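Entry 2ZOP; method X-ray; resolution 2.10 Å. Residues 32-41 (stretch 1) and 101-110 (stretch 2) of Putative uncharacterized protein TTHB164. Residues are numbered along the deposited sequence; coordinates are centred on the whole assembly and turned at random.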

# COMPACT_ATOMS: atom_id res chain seq x y z
N ALA A 32 5.18 5.32 -19.83
CA ALA A 32 5.10 6.58 -19.09
C ALA A 32 3.77 6.66 -18.34
O ALA A 32 3.73 7.11 -17.19
N LEU A 33 2.69 6.22 -18.99
CA LEU A 33 1.37 6.26 -18.37
C LEU A 33 1.17 5.22 -17.27
O LEU A 33 0.41 5.42 -16.34
N LYS A 34 1.88 4.10 -17.39
CA LYS A 34 1.77 3.01 -16.43
C LYS A 34 2.66 3.16 -15.19
O LYS A 34 2.27 2.75 -14.09
N LEU A 35 3.83 3.77 -15.34
CA LEU A 35 4.75 3.88 -14.22
C LEU A 35 4.23 4.48 -12.91
O LEU A 35 4.43 3.90 -11.84
N PRO A 36 3.55 5.64 -12.97
CA PRO A 36 3.06 6.18 -11.69
C PRO A 36 2.21 5.16 -10.94
O PRO A 36 2.34 5.00 -9.73
N VAL A 37 1.36 4.46 -11.69
CA VAL A 37 0.49 3.44 -11.12
C VAL A 37 1.29 2.33 -10.44
O VAL A 37 0.98 1.92 -9.32
N LEU A 38 2.33 1.83 -11.11
CA LEU A 38 3.14 0.78 -10.52
C LEU A 38 3.86 1.24 -9.26
O LEU A 38 3.96 0.49 -8.30
N VAL A 39 4.38 2.46 -9.27
CA VAL A 39 5.07 2.96 -8.09
C VAL A 39 4.11 3.01 -6.91
O VAL A 39 4.44 2.56 -5.81
N ARG A 40 2.90 3.52 -7.13
CA ARG A 40 1.90 3.62 -6.07
C ARG A 40 1.40 2.27 -5.55
O ARG A 40 1.33 2.04 -4.35
N GLN A 41 1.05 1.37 -6.47
CA GLN A 41 0.50 0.08 -6.09
C GLN A 41 1.51 -1.03 -5.77
O GLN A 41 1.28 -1.83 -4.88
N ALA A 101 7.88 10.87 -12.55
CA ALA A 101 7.08 9.98 -13.38
C ALA A 101 5.78 10.66 -13.84
O ALA A 101 5.40 10.56 -15.01
N GLU A 102 5.10 11.34 -12.93
CA GLU A 102 3.87 12.03 -13.30
C GLU A 102 4.11 13.04 -14.43
O GLU A 102 3.26 13.23 -15.29
N TRP A 103 5.26 13.71 -14.41
CA TRP A 103 5.56 14.68 -15.47
C TRP A 103 5.76 13.97 -16.80
O TRP A 103 5.28 14.44 -17.83
N PHE A 104 6.46 12.84 -16.79
CA PHE A 104 6.66 12.08 -18.02
C PHE A 104 5.29 11.69 -18.55
O PHE A 104 5.02 11.78 -19.76
N LYS A 105 4.42 11.25 -17.65
CA LYS A 105 3.07 10.86 -18.01
C LYS A 105 2.30 12.01 -18.65
O LYS A 105 1.70 11.86 -19.72
N ARG A 106 2.30 13.16 -17.98
CA ARG A 106 1.61 14.33 -18.47
C ARG A 106 2.10 14.79 -19.84
O ARG A 106 1.29 15.07 -20.73
N PHE A 107 3.41 14.87 -20.02
CA PHE A 107 3.94 15.29 -21.31
C PHE A 107 3.76 14.23 -22.39
O PHE A 107 3.69 14.57 -23.57
N ALA A 108 3.69 12.97 -21.99
CA ALA A 108 3.47 11.90 -22.98
C ALA A 108 2.04 12.02 -23.51
O ALA A 108 1.79 11.82 -24.70
N GLN A 109 1.11 12.35 -22.62
CA GLN A 109 -0.31 12.52 -22.98
C GLN A 109 -0.50 13.69 -23.93
O GLN A 109 -1.35 13.65 -24.82
N ALA A 110 0.28 14.74 -23.73
CA ALA A 110 0.18 15.94 -24.56
C ALA A 110 0.99 15.91 -25.85
O ALA A 110 0.61 16.55 -26.83

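Two helices run nearly antiparallel here, their directions 152° apart and their axes 7.9 Å apart at closest approach. The first rule of such close packing is small residues at the centre. A32 and P36, one turn apart, point toward the second helix, and A101 and A108 point back toward the first, and the backbones come nearest where A32 faces K105, CA to CA 4.9 Å.

The apolar core follows from that spacing. A32 CB lies 3.9 Å from A108 CB and 4.4 Å from F104 CB; the F104 side chain (chi1 m) starts sideways and its ring leads away, so it offers this contact little beyond its base. One turn on, A101 CB receives two neighbours: P36 CG at 3.9 Å, from a ring with C-gamma exo pucker, and L35 CD2 at 4.1 Å, from a side chain whose CA-to-CB bond points toward the partner helix and whose rotamer is tp. The A101 methyl thus touches both the proline ring and the leucine.

Longer side chains close the flank by laying their aliphatic parts along this core. L33 leaves its helix sideways, but its mt rotamer brings the end across, with CD2 3.3 Å from K105 CG and 3.6 Å from Q109 CG. K105 is extended through chi3 (ttt, then m at chi4). K105 CB sits 3.6 Å from A32 O and K105 CD 4.0 Å from P36 CG, while the amino end leads away, so the contact uses the lysine as a hydrocarbon arm. Q109 (mm, chi3 61°) starts sideways and its end comes nearer.

Charge is placed at the edge. R40 points toward the second helix and E102 sideways; the m, t, m arginine and the mm glutamate bring R40 NH1 within 3.0 Å of E102 OE1, a hydrogen-bonded salt bridge with the carboxylate oxygen at the guanidinium edge, near its plane. E102 OE1 also lies 3.5 Å from P36 CB, so the ion pair borders the apolar core directly.

Two waters complete the polar account. Water 1 donates to A32 O at 2.6 Å and to A101 O at 2.8 Å, bridging backbone carbonyls of the two helices. P36 has no amide hydrogen to give to A32 O, and this carbonyl accepts a hydrogen bond from water 1. Water 2 extends the salt bridge, donating to E102 OE1 at 2.8 Å and accepting a weak hydrogen bond from R40 NH2 at 3.4 Å.

K34, by contrast, points away and takes no part.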

# COMPACT_ATOMS: atom_id res chain seq x y z
CB ALA A 32 5.23 7.77 -20.06
CB LEU A 33 0.27 6.10 -19.43
CG LEU A 33 0.19 7.19 -20.51
CD1 LEU A 33 -1.12 7.06 -21.28
CD2 LEU A 33 0.28 8.56 -19.88
CB LYS A 34 2.09 1.68 -17.14
CG LYS A 34 2.20 0.46 -16.22
CD LYS A 34 0.87 0.12 -15.57
CE LYS A 34 -0.11 -0.47 -16.58
NZ LYS A 34 -1.44 -0.72 -15.97
CB LEU A 35 6.03 4.62 -14.64
CG LEU A 35 7.13 4.61 -13.58
CD1 LEU A 35 7.43 3.17 -13.15
CD2 LEU A 35 8.39 5.29 -14.14
CB PRO A 36 2.26 7.41 -12.12
CG PRO A 36 3.00 7.86 -13.36
CD PRO A 36 3.21 6.54 -14.08
CB VAL A 37 -0.43 2.83 -12.22
CG1 VAL A 37 -1.22 1.67 -11.67
CG2 VAL A 37 -1.36 3.91 -12.76
CB LEU A 38 4.18 0.26 -11.52
CG LEU A 38 3.63 -0.44 -12.76
CD1 LEU A 38 4.80 -0.92 -13.60
CD2 LEU A 38 2.74 -1.61 -12.34
CB VAL A 39 5.70 4.37 -8.33
CG1 VAL A 39 6.24 4.94 -7.03
CG2 VAL A 39 6.85 4.25 -9.35
CB ARG A 40 0.68 4.43 -6.53
CG ARG A 40 0.87 5.94 -6.56
CD ARG A 40 -0.48 6.64 -6.67
NE ARG A 40 -1.16 6.30 -7.92
CZ ARG A 40 -0.90 6.89 -9.09
NH1 ARG A 40 0.02 7.84 -9.15
NH2 ARG A 40 -1.55 6.52 -10.18
CB GLN A 41 -0.44 -0.41 -7.20
CG GLN A 41 -1.40 0.67 -7.70
CD GLN A 41 -2.52 0.11 -8.58
OE1 GLN A 41 -2.32 -0.83 -9.35
NE2 GLN A 41 -3.70 0.71 -8.48
CB ALA A 101 6.76 8.71 -12.60
CB GLU A 102 3.25 12.74 -12.09
CG GLU A 102 2.69 11.79 -11.04
CD GLU A 102 1.50 10.99 -11.55
OE1 GLU A 102 0.88 10.27 -10.74
OE2 GLU A 102 1.19 11.07 -12.76
CB TRP A 103 6.80 15.51 -15.11
CG TRP A 103 6.50 16.53 -14.04
CD1 TRP A 103 7.10 16.63 -12.82
CD2 TRP A 103 5.50 17.55 -14.08
NE1 TRP A 103 6.53 17.65 -12.10
CE2 TRP A 103 5.54 18.23 -12.84
CE3 TRP A 103 4.56 17.96 -15.04
CZ2 TRP A 103 4.69 19.30 -12.53
CZ3 TRP A 103 3.70 19.03 -14.74
CH2 TRP A 103 3.78 19.68 -13.49
CB PHE A 104 7.47 10.81 -17.72
CG PHE A 104 8.95 11.00 -17.79
CD1 PHE A 104 9.63 10.86 -19.00
CD2 PHE A 104 9.67 11.33 -16.65
CE1 PHE A 104 11.01 11.04 -19.07
CE2 PHE A 104 11.05 11.52 -16.71
CZ PHE A 104 11.72 11.37 -17.93
CB LYS A 105 2.32 10.36 -16.77
CG LYS A 105 0.84 10.07 -17.01
CD LYS A 105 0.23 9.32 -15.83
CE LYS A 105 -1.27 9.14 -16.02
NZ LYS A 105 -1.98 10.46 -15.96
CB ARG A 106 1.74 15.47 -17.46
CG ARG A 106 0.93 15.22 -16.19
CD ARG A 106 1.42 16.08 -15.05
NE ARG A 106 0.81 15.70 -13.78
CZ ARG A 106 1.28 16.05 -12.59
NH1 ARG A 106 2.38 16.80 -12.51
NH2 ARG A 106 0.68 15.64 -11.48
CB PHE A 107 5.40 15.73 -21.18
CG PHE A 107 5.55 17.11 -20.60
CD1 PHE A 107 5.08 18.22 -21.30
CD2 PHE A 107 6.07 17.30 -19.33
CE1 PHE A 107 5.12 19.49 -20.74
CE2 PHE A 107 6.12 18.57 -18.76
CZ PHE A 107 5.63 19.67 -19.47
CB ALA A 108 3.68 10.52 -22.34
CB GLN A 109 -1.16 12.76 -21.73
CG GLN A 109 -1.44 11.53 -20.90
CD GLN A 109 -2.54 10.66 -21.49
OE1 GLN A 109 -2.42 10.17 -22.61
NE2 GLN A 109 -3.62 10.47 -20.73
CB ALA A 110 0.59 17.15 -23.74
O HOH W 1 5.93 8.03 -16.10
O HOH W 2 -1.08 9.08 -12.33